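Local structure of xyloglucan-specific endo-beta-1,4-glucanase (Uncultured bacterium, 4W88) at residues S10-G15 with K300-D305; M147-M152 with Y198-D203; A221-T226 with V268-G273. The protein hydrolyses internal beta-1,4-glucan linkages of the plant cell-wall polysaccharide xyloglucan, as a GH5-family glycoside hydrolase from a rumen metagenome. The protein carries 1 engineered substitution. One frame throughout, in Å; residues are numbered along the deposited sequence.

Contact 1 of 3, residues S10-G15 with K300-D305; sequences SNINIG and KCFIWD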
loop_
_atom_site.group_PDB
_atom_site.type_symbol
_atom_site.label_atom_id
_atom_site.label_comp_id
_atom_site.label_asym_id
_atom_site.label_seq_id
_atom_site.Cartn_x
_atom_site.Cartn_y
_atom_site.Cartn_z
ATOM N N SER A 10 13.186 -9.677 -2.098
ATOM C CA SER A 10 13.399 -10.615 -3.192
ATOM C C SER A 10 12.633 -11.915 -3.042
ATOM O O SER A 10 12.485 -12.649 -3.999
ATOM C CB SER A 10 14.891 -10.944 -3.355
ATOM O OG SER A 10 15.397 -11.775 -2.308
ATOM N N ASN A 11 12.171 -12.207 -1.828
ATOM C CA ASN A 11 11.367 -13.404 -1.558
ATOM C C ASN A 11 9.927 -13.302 -2.057
ATOM O O ASN A 11 9.220 -14.312 -2.081
ATOM C CB ASN A 11 11.404 -13.737 -0.055
ATOM C CG ASN A 11 12.742 -14.163 0.381
ATOM O OD1 ASN A 11 13.204 -15.230 -0.038
ATOM N ND2 ASN A 11 13.456 -13.298 1.079
ATOM N N ILE A 12 9.496 -12.102 -2.406
ATOM C CA ILE A 12 8.127 -11.865 -2.837
ATOM C C ILE A 12 8.017 -12.190 -4.333
ATOM O O ILE A 12 8.810 -11.715 -5.137
ATOM C CB ILE A 12 7.725 -10.390 -2.602
ATOM C CG1 ILE A 12 7.741 -10.100 -1.135
ATOM C CG2 ILE A 12 6.366 -10.117 -3.230
ATOM C CD1 ILE A 12 7.500 -8.652 -0.746
ATOM N N ASN A 13 7.000 -12.948 -4.690
ATOM C CA ASN A 13 6.605 -13.120 -6.097
ATOM C C ASN A 13 5.893 -11.844 -6.530
ATOM O O ASN A 13 6.421 -11.054 -7.309
ATOM C CB ASN A 13 5.709 -14.358 -6.291
ATOM C CG ASN A 13 5.277 -14.533 -7.739
ATOM O OD1 ASN A 13 5.967 -14.066 -8.671
ATOM N ND2 ASN A 13 4.146 -15.208 -7.948
ATOM N N ILE A 14 4.701 -11.691 -6.018
ATOM C CA ILE A 14 3.847 -10.532 -6.278
ATOM C C ILE A 14 2.875 -10.473 -5.082
ATOM O O ILE A 14 2.576 -11.498 -4.462
ATOM C CB ILE A 14 3.188 -10.577 -7.668
ATOM C CG1 ILE A 14 2.451 -9.280 -8.014
ATOM C CG2 ILE A 14 2.251 -11.748 -7.858
ATOM C CD1 ILE A 14 2.204 -9.131 -9.484
ATOM N N GLY A 15 2.411 -9.275 -4.764
ATOM C CA GLY A 15 1.498 -9.086 -3.660
ATOM C C GLY A 15 0.068 -8.692 -4.007
ATOM O O GLY A 15 -0.289 -8.407 -5.133
ATOM N N LYS A 300 9.089 -5.076 -6.596
ATOM C CA LYS A 300 7.865 -5.815 -6.324
ATOM C C LYS A 300 6.652 -4.879 -6.265
ATOM O O LYS A 300 6.799 -3.672 -5.920
ATOM C CB LYS A 300 8.012 -6.593 -5.023
ATOM C CG LYS A 300 9.279 -7.457 -4.961
ATOM C CD LYS A 300 9.263 -8.542 -6.057
ATOM C CE LYS A 300 10.543 -9.352 -6.007
ATOM N NZ LYS A 300 10.441 -10.310 -7.106
ATOM N N CYS A 301 5.491 -5.435 -6.591
ATOM C CA CYS A 301 4.263 -4.686 -6.504
ATOM C C CYS A 301 3.204 -5.505 -5.789
ATOM O O CYS A 301 3.264 -6.758 -5.714
ATOM C CB CYS A 301 3.760 -4.259 -7.910
ATOM S SG CYS A 301 3.296 -5.545 -9.036
ATOM N N PHE A 302 2.209 -4.755 -5.302
ATOM C CA PHE A 302 1.033 -5.292 -4.655
ATOM C C PHE A 302 -0.214 -4.811 -5.384
ATOM O O PHE A 302 -0.434 -3.598 -5.527
ATOM C CB PHE A 302 0.967 -4.825 -3.185
ATOM C CG PHE A 302 1.989 -5.417 -2.261
ATOM C CD1 PHE A 302 3.355 -5.118 -2.403
ATOM C CD2 PHE A 302 1.616 -6.287 -1.248
ATOM C CE1 PHE A 302 4.301 -5.682 -1.556
ATOM C CE2 PHE A 302 2.577 -6.846 -0.413
ATOM C CZ PHE A 302 3.903 -6.583 -0.576
ATOM N N ILE A 303 -1.058 -5.739 -5.808
ATOM C CA ILE A 303 -2.226 -5.405 -6.641
ATOM C C ILE A 303 -3.401 -5.028 -5.740
ATOM O O ILE A 303 -3.684 -5.709 -4.749
ATOM C CB ILE A 303 -2.584 -6.621 -7.565
ATOM C CG1 ILE A 303 -1.380 -7.092 -8.345
ATOM C CG2 ILE A 303 -3.766 -6.258 -8.451
ATOM C CD1 ILE A 303 -0.639 -5.947 -9.103
ATOM N N TRP A 304 -4.071 -3.916 -6.062
ATOM C CA TRP A 304 -5.250 -3.506 -5.342
ATOM C C TRP A 304 -6.494 -4.387 -5.675
ATOM O O TRP A 304 -6.860 -4.536 -6.860
ATOM C CB TRP A 304 -5.574 -2.050 -5.659
ATOM C CG TRP A 304 -6.750 -1.601 -4.831
ATOM C CD1 TRP A 304 -8.020 -1.287 -5.261
ATOM C CD2 TRP A 304 -6.714 -1.342 -3.411
ATOM N NE1 TRP A 304 -8.795 -0.927 -4.180
ATOM C CE2 TRP A 304 -8.011 -0.914 -3.038
ATOM C CE3 TRP A 304 -5.723 -1.447 -2.445
ATOM C CZ2 TRP A 304 -8.343 -0.620 -1.704
ATOM C CZ3 TRP A 304 -6.027 -1.125 -1.176
ATOM C CH2 TRP A 304 -7.306 -0.721 -0.801
ATOM N N ASP A 305 -7.065 -5.050 -4.664
ATOM C CA ASP A 305 -8.208 -5.889 -4.834
ATOM C C ASP A 305 -9.298 -5.533 -3.837
ATOM O O ASP A 305 -9.228 -5.858 -2.648
ATOM C CB ASP A 305 -7.821 -7.374 -4.756
ATOM C CG ASP A 305 -8.977 -8.312 -5.085
ATOM O OD1 ASP A 305 -10.185 -7.881 -5.013
ATOM O OD2 ASP A 305 -8.680 -9.507 -5.437
HETATM O O HOH W 1 12.862 -11.693 -6.723
HETATM O O HOH W 2 5.941 -8.164 -7.846
#
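Two backbone hydrogen bonds flank Phe302 and join Gly15 to the strand 300-305 in parallel register. Gly15 N donates to Cys301 O at 2.8 Å, meeting it in the carbonyl plane, and Ile303 N returns a nearly straight bond (170°) to Gly15 O at 2.9 Å, coming from above the plane of that carbonyl. Strand 15-18 is thereby paired with the eighth strand, which closes the beta barrel.

Apolar contact occupies both sides of this seam. Gly15 CA sits over one face of the Phe302 ring, a CH-pi contact 4.1 Å from the centroid; a beta carbon on Gly15 would run into Phe302 CD2. Ile12 CD1 touches the same ring at CZ. On the side away from Phe302, Ile14, with CG1 anti to the backbone N (chi1 -172°), extends CD1 to within 3.8 Å of Cys301 SG and also reaches Ile303 CG1.

Polar contacts gather ahead of the strand pair. Lys300 bends at chi2 (-63°), so its chain folds past Ile12 and NZ makes a weak hydrogen bond to Ile12 O at 2.9 Å. One water links the same NZ to Ser10 O, and another bridges Cys301 N to Asn13 O. Carbonyls of a non-repetitive loop are thus met by an ammonium group and by water, while direct amide pairing across the two segments begins at Gly15, where the lack of a beta carbon lets the Phe302 ring lie against the backbone.

Contact 2 of 3, residues M147-M152 with Y198-D203; sequences MNEPRM and YGHNSD. With BGC (beta-D-glucopyranose), chain C.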
loop_
_atom_site.group_PDB
_atom_site.type_symbol
_atom_site.label_atom_id
_atom_site.label_comp_id
_atom_site.label_asym_id
_atom_site.label_seq_id
_atom_site.Cartn_x
_atom_site.Cartn_y
_atom_site.Cartn_z
HETATM N N MSE A 147 2.051 5.456 6.264
HETATM C CA MSE A 147 0.935 6.261 5.767
HETATM C C MSE A 147 0.550 5.755 4.400
HETATM O O MSE A 147 1.357 5.128 3.687
HETATM C CB MSE A 147 1.304 7.772 5.644
HETATM C CG MSE A 147 1.792 8.320 6.974
HETATM SE SE MSE A 147 2.254 10.238 6.770
HETATM C CE MSE A 147 4.052 10.041 6.050
ATOM N N ASN A 148 -0.678 6.116 4.012
ATOM C CA ASN A 148 -1.211 5.813 2.668
ATOM C C ASN A 148 -1.671 7.091 2.009
ATOM O O ASN A 148 -2.569 7.785 2.527
ATOM C CB ASN A 148 -2.392 4.879 2.743
ATOM C CG ASN A 148 -2.887 4.478 1.371
ATOM O OD1 ASN A 148 -2.165 3.783 0.644
ATOM N ND2 ASN A 148 -4.031 5.040 0.969
ATOM N N GLU A 149 -1.005 7.448 0.919
ATOM C CA GLU A 149 -1.351 8.620 0.147
ATOM C C GLU A 149 -1.550 9.900 0.954
ATOM O O GLU A 149 -2.550 10.575 0.793
ATOM C CB GLU A 149 -2.500 8.326 -0.768
ATOM C CG GLU A 149 -2.225 7.187 -1.731
ATOM C CD GLU A 149 -3.323 6.860 -2.736
ATOM O OE1 GLU A 149 -4.494 7.299 -2.579
ATOM O OE2 GLU A 149 -3.001 6.075 -3.710
ATOM N N PRO A 150 -0.650 10.164 1.896
ATOM C CA PRO A 150 -0.847 11.340 2.759
ATOM C C PRO A 150 -0.908 12.623 1.923
ATOM O O PRO A 150 -0.065 12.808 1.037
ATOM C CB PRO A 150 0.366 11.306 3.669
ATOM C CG PRO A 150 1.462 10.593 2.858
ATOM C CD PRO A 150 0.648 9.500 2.164
ATOM N N ARG A 151 -1.877 13.483 2.190
ATOM C CA ARG A 151 -2.140 14.617 1.326
ATOM C C ARG A 151 -3.170 15.534 1.979
ATOM O O ARG A 151 -3.674 15.213 3.067
ATOM C CB ARG A 151 -2.658 14.155 -0.068
ATOM C CG ARG A 151 -4.000 13.422 0.016
ATOM C CD ARG A 151 -4.372 12.573 -1.212
ATOM N NE ARG A 151 -5.747 12.086 -1.118
ATOM C CZ ARG A 151 -6.183 11.053 -0.407
ATOM N NH1 ARG A 151 -5.385 10.345 0.329
ATOM N NH2 ARG A 151 -7.456 10.705 -0.439
HETATM N N MSE A 152 -3.519 16.632 1.294
HETATM C CA MSE A 152 -4.627 17.510 1.703
HETATM C C MSE A 152 -5.732 17.261 0.650
HETATM O O MSE A 152 -5.692 17.822 -0.484
HETATM C CB MSE A 152 -4.216 18.996 1.689
HETATM C CG MSE A 152 -5.434 19.897 1.891
HETATM SE SE MSE A 152 -5.988 19.801 3.761
HETATM C CE MSE A 152 -7.388 18.466 3.556
ATOM N N TYR A 198 4.571 12.298 -0.858
ATOM C CA TYR A 198 3.267 12.960 -0.784
ATOM C C TYR A 198 2.341 12.234 -1.773
ATOM O O TYR A 198 2.715 12.023 -2.948
ATOM C CB TYR A 198 3.378 14.415 -1.228
ATOM C CG TYR A 198 2.082 15.163 -1.111
ATOM C CD1 TYR A 198 1.069 15.105 -2.114
ATOM C CD2 TYR A 198 1.815 15.956 0.002
ATOM C CE1 TYR A 198 -0.125 15.811 -1.928
ATOM C CE2 TYR A 198 0.645 16.699 0.133
ATOM C CZ TYR A 198 -0.309 16.648 -0.821
ATOM O OH TYR A 198 -1.457 17.376 -0.654
ATOM N N GLY A 199 1.160 11.813 -1.313
ATOM C CA GLY A 199 0.220 11.101 -2.180
ATOM C C GLY A 199 0.660 9.766 -2.755
ATOM O O GLY A 199 -0.005 9.272 -3.686
ATOM N N HIS A 200 1.777 9.202 -2.272
ATOM C CA HIS A 200 2.461 8.122 -2.948
ATOM C C HIS A 200 2.760 8.437 -4.438
ATOM O O HIS A 200 2.884 7.522 -5.270
ATOM C CB HIS A 200 1.652 6.848 -2.815
ATOM C CG HIS A 200 1.880 6.049 -1.558
ATOM N ND1 HIS A 200 1.460 6.457 -0.311
ATOM C CD2 HIS A 200 2.514 4.867 -1.367
ATOM C CE1 HIS A 200 1.788 5.548 0.589
ATOM N NE2 HIS A 200 2.444 4.583 -0.026
ATOM N N ASN A 201 2.889 9.726 -4.754
ATOM C CA ASN A 201 3.175 10.256 -6.101
ATOM C C ASN A 201 4.648 10.044 -6.467
ATOM O O ASN A 201 5.519 10.103 -5.607
ATOM C CB ASN A 201 2.773 11.744 -6.164
ATOM C CG ASN A 201 3.073 12.381 -7.499
ATOM O OD1 ASN A 201 4.195 12.866 -7.741
ATOM N ND2 ASN A 201 2.094 12.384 -8.384
ATOM N N SER A 202 4.884 9.767 -7.758
ATOM C CA SER A 202 6.229 9.503 -8.307
ATOM C C SER A 202 6.708 10.485 -9.389
ATOM O O SER A 202 7.641 10.165 -10.142
ATOM C CB SER A 202 6.312 8.068 -8.850
ATOM O OG SER A 202 5.476 7.927 -9.921
ATOM N N ASP A 203 6.083 11.651 -9.476
ATOM C CA ASP A 203 6.543 12.717 -10.389
ATOM C C ASP A 203 7.917 13.195 -9.904
ATOM O O ASP A 203 8.249 13.157 -8.677
ATOM C CB ASP A 203 5.567 13.902 -10.440
ATOM C CG ASP A 203 4.151 13.526 -10.872
ATOM O OD1 ASP A 203 3.885 12.450 -11.412
ATOM O OD2 ASP A 203 3.247 14.398 -10.682
HETATM C C2 BGC C . -6.855 7.952 -7.534
HETATM C C3 BGC C . -6.378 7.139 -6.321
HETATM C C4 BGC C . -5.122 6.390 -6.613
HETATM C C5 BGC C . -4.315 7.570 -7.291
HETATM C C6 BGC C . -3.043 6.905 -7.657
HETATM C C1 BGC C . -6.060 9.104 -8.036
HETATM O O2 BGC C . -7.896 8.643 -7.019
HETATM O O3 BGC C . -7.420 6.238 -6.037
HETATM O O4 BGC C . -4.764 5.468 -5.457
HETATM O O5 BGC C . -5.019 8.368 -8.394
HETATM O O6 BGC C . -1.979 7.720 -8.076
HETATM O O HOH W 3 -1.083 7.497 -5.344
#
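Three hydrogen bonds tie the two loops together, all of them given by backbone amides. Glu149 N donates to His200 ND1 at 2.9 Å, tilted 30° from the imidazole plane; since ND1 accepts, the ring proton probably lies on NE2, which is bonded to Glu145. Gly199 N donates to Pro150 O at 2.8 Å. Met152 N reaches the phenol oxygen of Tyr198 at 2.9 Å, and Glu166 holds that oxygen as well.

Packing follows the same line. Pro150 O stands 3.7 Å above the plane of the Tyr198 ring, over its centre, while Arg151 CB rests 3.5 Å from Tyr198 CZ. A phenylalanine here would remove the hydroxyl that serves both Met152 N and Glu166, and would probably loosen the 147-152 loop against the 198-203 loop, even if the ring stayed beneath Pro150 O. At the edge of the imidazole, in its plane, Met147 O approaches His200 CE1.

Asn148-Glu149-Pro150 is the Asn-Glu-Pro sequence that follows the fourth strand of the TIM barrel in GH5 enzymes, where the glutamate serves as general acid/base; the position of Glu149, with OE2 on the sugar, is consistent with that role.

The remaining polar contacts concern Glu149 and its sugar. Its chain runs extended beyond CG (chi2 -178°) past Gly199 O, and OE2 accepts from glucose O4 at 2.6 Å. Water donates to both Glu149 OE2 and Gly199 O and also meets glucose O6, so the 198-203 loop is linked to the sugar by a water; His223 ND1 is a further partner of OE2. Arg151 NH1 donates in the guanidinium plane to a lone pair of Glu149 O, and its NE forms a salt bridge with Glu158.

Contact 3 of 3, residues A221-T226 with V268-G273; sequences ALHTYT and VITETG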
loop_
_atom_site.group_PDB
_atom_site.type_symbol
_atom_site.label_atom_id
_atom_site.label_comp_id
_atom_site.label_asym_id
_atom_site.label_seq_id
_atom_site.Cartn_x
_atom_site.Cartn_y
_atom_site.Cartn_z
ATOM N N ALA A 221 7.669 3.479 -0.729
ATOM C CA ALA A 221 6.455 3.045 -1.352
ATOM C C ALA A 221 5.947 4.163 -2.294
ATOM O O ALA A 221 5.964 5.387 -1.966
ATOM C CB ALA A 221 5.396 2.731 -0.313
ATOM N N LEU A 222 5.520 3.683 -3.454
ATOM C CA LEU A 222 4.831 4.465 -4.486
ATOM C C LEU A 222 3.590 3.757 -4.937
ATOM O O LEU A 222 3.521 2.558 -4.868
ATOM C CB LEU A 222 5.795 4.743 -5.682
ATOM C CG LEU A 222 7.073 5.428 -5.259
ATOM C CD1 LEU A 222 8.031 5.361 -6.399
ATOM C CD2 LEU A 222 6.858 6.901 -4.798
ATOM N N HIS A 223 2.634 4.509 -5.504
ATOM C CA HIS A 223 1.497 3.925 -6.155
ATOM C C HIS A 223 1.505 4.374 -7.604
ATOM O O HIS A 223 1.561 5.555 -7.874
ATOM C CB HIS A 223 0.183 4.348 -5.531
ATOM C CG HIS A 223 -0.018 3.864 -4.139
ATOM N ND1 HIS A 223 -1.070 4.282 -3.322
ATOM C CD2 HIS A 223 0.668 2.947 -3.424
ATOM C CE1 HIS A 223 -0.980 3.650 -2.174
ATOM N NE2 HIS A 223 0.046 2.832 -2.225
ATOM N N THR A 224 1.466 3.394 -8.517
ATOM C CA THR A 224 1.652 3.660 -9.907
ATOM C C THR A 224 0.645 2.884 -10.731
ATOM O O THR A 224 0.937 1.810 -11.301
ATOM C CB THR A 224 3.077 3.442 -10.432
ATOM O OG1 THR A 224 3.553 2.136 -10.108
ATOM C CG2 THR A 224 3.970 4.439 -9.879
ATOM N N TYR A 225 -0.541 3.419 -10.752
ATOM C CA TYR A 225 -1.609 2.862 -11.629
ATOM C C TYR A 225 -1.505 3.433 -13.055
ATOM O O TYR A 225 -2.424 4.134 -13.545
ATOM C CB TYR A 225 -2.958 3.228 -11.055
ATOM C CG TYR A 225 -3.354 2.580 -9.718
ATOM C CD1 TYR A 225 -3.036 3.169 -8.459
ATOM C CD2 TYR A 225 -4.179 1.462 -9.702
ATOM C CE1 TYR A 225 -3.475 2.587 -7.269
ATOM C CE2 TYR A 225 -4.654 0.900 -8.518
ATOM C CZ TYR A 225 -4.319 1.502 -7.278
ATOM O OH TYR A 225 -4.820 0.938 -6.145
ATOM N N THR A 226 -0.396 3.131 -13.693
ATOM C CA THR A 226 0.054 3.876 -14.867
ATOM C C THR A 226 -0.132 3.053 -16.140
ATOM O O THR A 226 0.292 1.872 -16.213
ATOM C CB THR A 226 1.517 4.197 -14.685
ATOM O OG1 THR A 226 1.675 4.872 -13.422
ATOM C CG2 THR A 226 2.037 5.044 -15.805
ATOM N N VAL A 268 9.163 -0.186 -3.324
ATOM C CA VAL A 268 8.042 -1.127 -3.345
ATOM C C VAL A 268 6.804 -0.389 -3.907
ATOM O O VAL A 268 6.439 0.698 -3.449
ATOM C CB VAL A 268 7.668 -1.712 -1.928
ATOM C CG1 VAL A 268 6.621 -2.820 -2.174
ATOM C CG2 VAL A 268 8.836 -2.295 -1.244
ATOM N N ILE A 269 6.175 -0.953 -4.936
ATOM C CA ILE A 269 4.892 -0.443 -5.445
ATOM C C ILE A 269 3.740 -1.062 -4.625
ATOM O O ILE A 269 3.330 -2.187 -4.906
ATOM C CB ILE A 269 4.713 -0.666 -6.949
ATOM C CG1 ILE A 269 5.934 -0.134 -7.738
ATOM C CG2 ILE A 269 3.421 -0.079 -7.365
ATOM C CD1 ILE A 269 6.229 1.340 -7.582
ATOM N N THR A 270 3.210 -0.324 -3.638
ATOM C CA THR A 270 2.294 -0.914 -2.726
ATOM C C THR A 270 0.866 -0.948 -3.211
ATOM O O THR A 270 0.019 -1.615 -2.585
ATOM C CB THR A 270 2.427 -0.343 -1.287
ATOM O OG1 THR A 270 2.178 1.078 -1.289
ATOM C CG2 THR A 270 3.823 -0.642 -0.737
ATOM N N GLU A 271 0.586 -0.250 -4.323
ATOM C CA GLU A 271 -0.702 -0.416 -5.037
ATOM C C GLU A 271 -0.492 -0.139 -6.527
ATOM O O GLU A 271 0.213 0.789 -6.927
ATOM C CB GLU A 271 -1.790 0.549 -4.557
ATOM C CG GLU A 271 -2.364 0.344 -3.171
ATOM C CD GLU A 271 -3.392 1.370 -2.819
ATOM O OE1 GLU A 271 -4.072 1.895 -3.770
ATOM O OE2 GLU A 271 -3.624 1.607 -1.610
ATOM N N THR A 272 -1.110 -1.011 -7.317
ATOM C CA THR A 272 -1.338 -0.829 -8.734
ATOM C C THR A 272 -2.444 -1.813 -9.140
ATOM O O THR A 272 -2.964 -2.592 -8.321
ATOM C CB THR A 272 -0.047 -1.044 -9.544
ATOM O OG1 THR A 272 -0.256 -0.621 -10.935
ATOM C CG2 THR A 272 0.408 -2.483 -9.463
ATOM N N GLY A 273 -2.837 -1.760 -10.410
ATOM C CA GLY A 273 -3.914 -2.608 -10.924
ATOM C C GLY A 273 -4.648 -1.885 -12.049
ATOM O O GLY A 273 -4.349 -0.725 -12.341
#
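Two hydrogen bonds grip Thr270 OG1: one from His223 NE2 at 2.9 Å, in the plane of the imidazole, the other with Glu145. With chi1 at 60°, OG1 lies in the crowded position between the backbone N and the carbonyl carbon, at the ring edge. The bond helps to fix the rotation of the imidazole.

One face of the same ring is covered by Glu271. Glu271 CB lies 3.6 Å from the centroid of the His223 ring, and the extended chain continues across the ring until the carboxylate stacks on it, the planes 24° apart. Tyr225 OH donates to Glu271 OE1 at 2.7 Å, its ring almost perpendicular to the carboxylate (83°), and Thr272 CA makes a CH-pi contact with a face of the Tyr225 ring. Glu271 OE2 forms a salt bridge with Arg59, which with the tyrosine bond would probably favour the ionised carboxylate. This is the position at the end of the seventh strand where GH5 enzymes carry their nucleophile, and the bound glucose touches both Tyr225 and Glu271.

Two backbone bonds pair the strands in parallel, Leu222 N to Val268 O and Thr270 N to Leu222 O, both 3.1 Å; beyond them a longer bond runs from Thr224 N to Glu271 O. Further on, Thr272 OG1 donates to Thr224 O at 2.7 Å.

Strands 218-223 and 267-272 are neighbours in the barrel. Outside it, Leu222 packs on helix 246-261 and Ile269 on helix 280-295, while strand 300-305 adjoins the second of the pair.

Contacts 1 and 3 pair strands of the eight-stranded parallel barrel, while contact 2 joins the loops that follow strands 142-145 and 193-196. Contact 1 encloses the others along the chain: contact 2 closes before contact 3 opens, and both lie between residues 15 and 300. The centre of contact 3 is about 10 Å from that of contact 1 and about 11 Å from that of contact 2, whereas contacts 1 and 2 lie about 19 Å apart between centres. Contacts 1 and 3 share the sheet through adjacent strands 267-272 and 300-305; contacts 2 and 3 touch at His223. Contact 3 thus lies between the barrel seam and the sugar-binding loops.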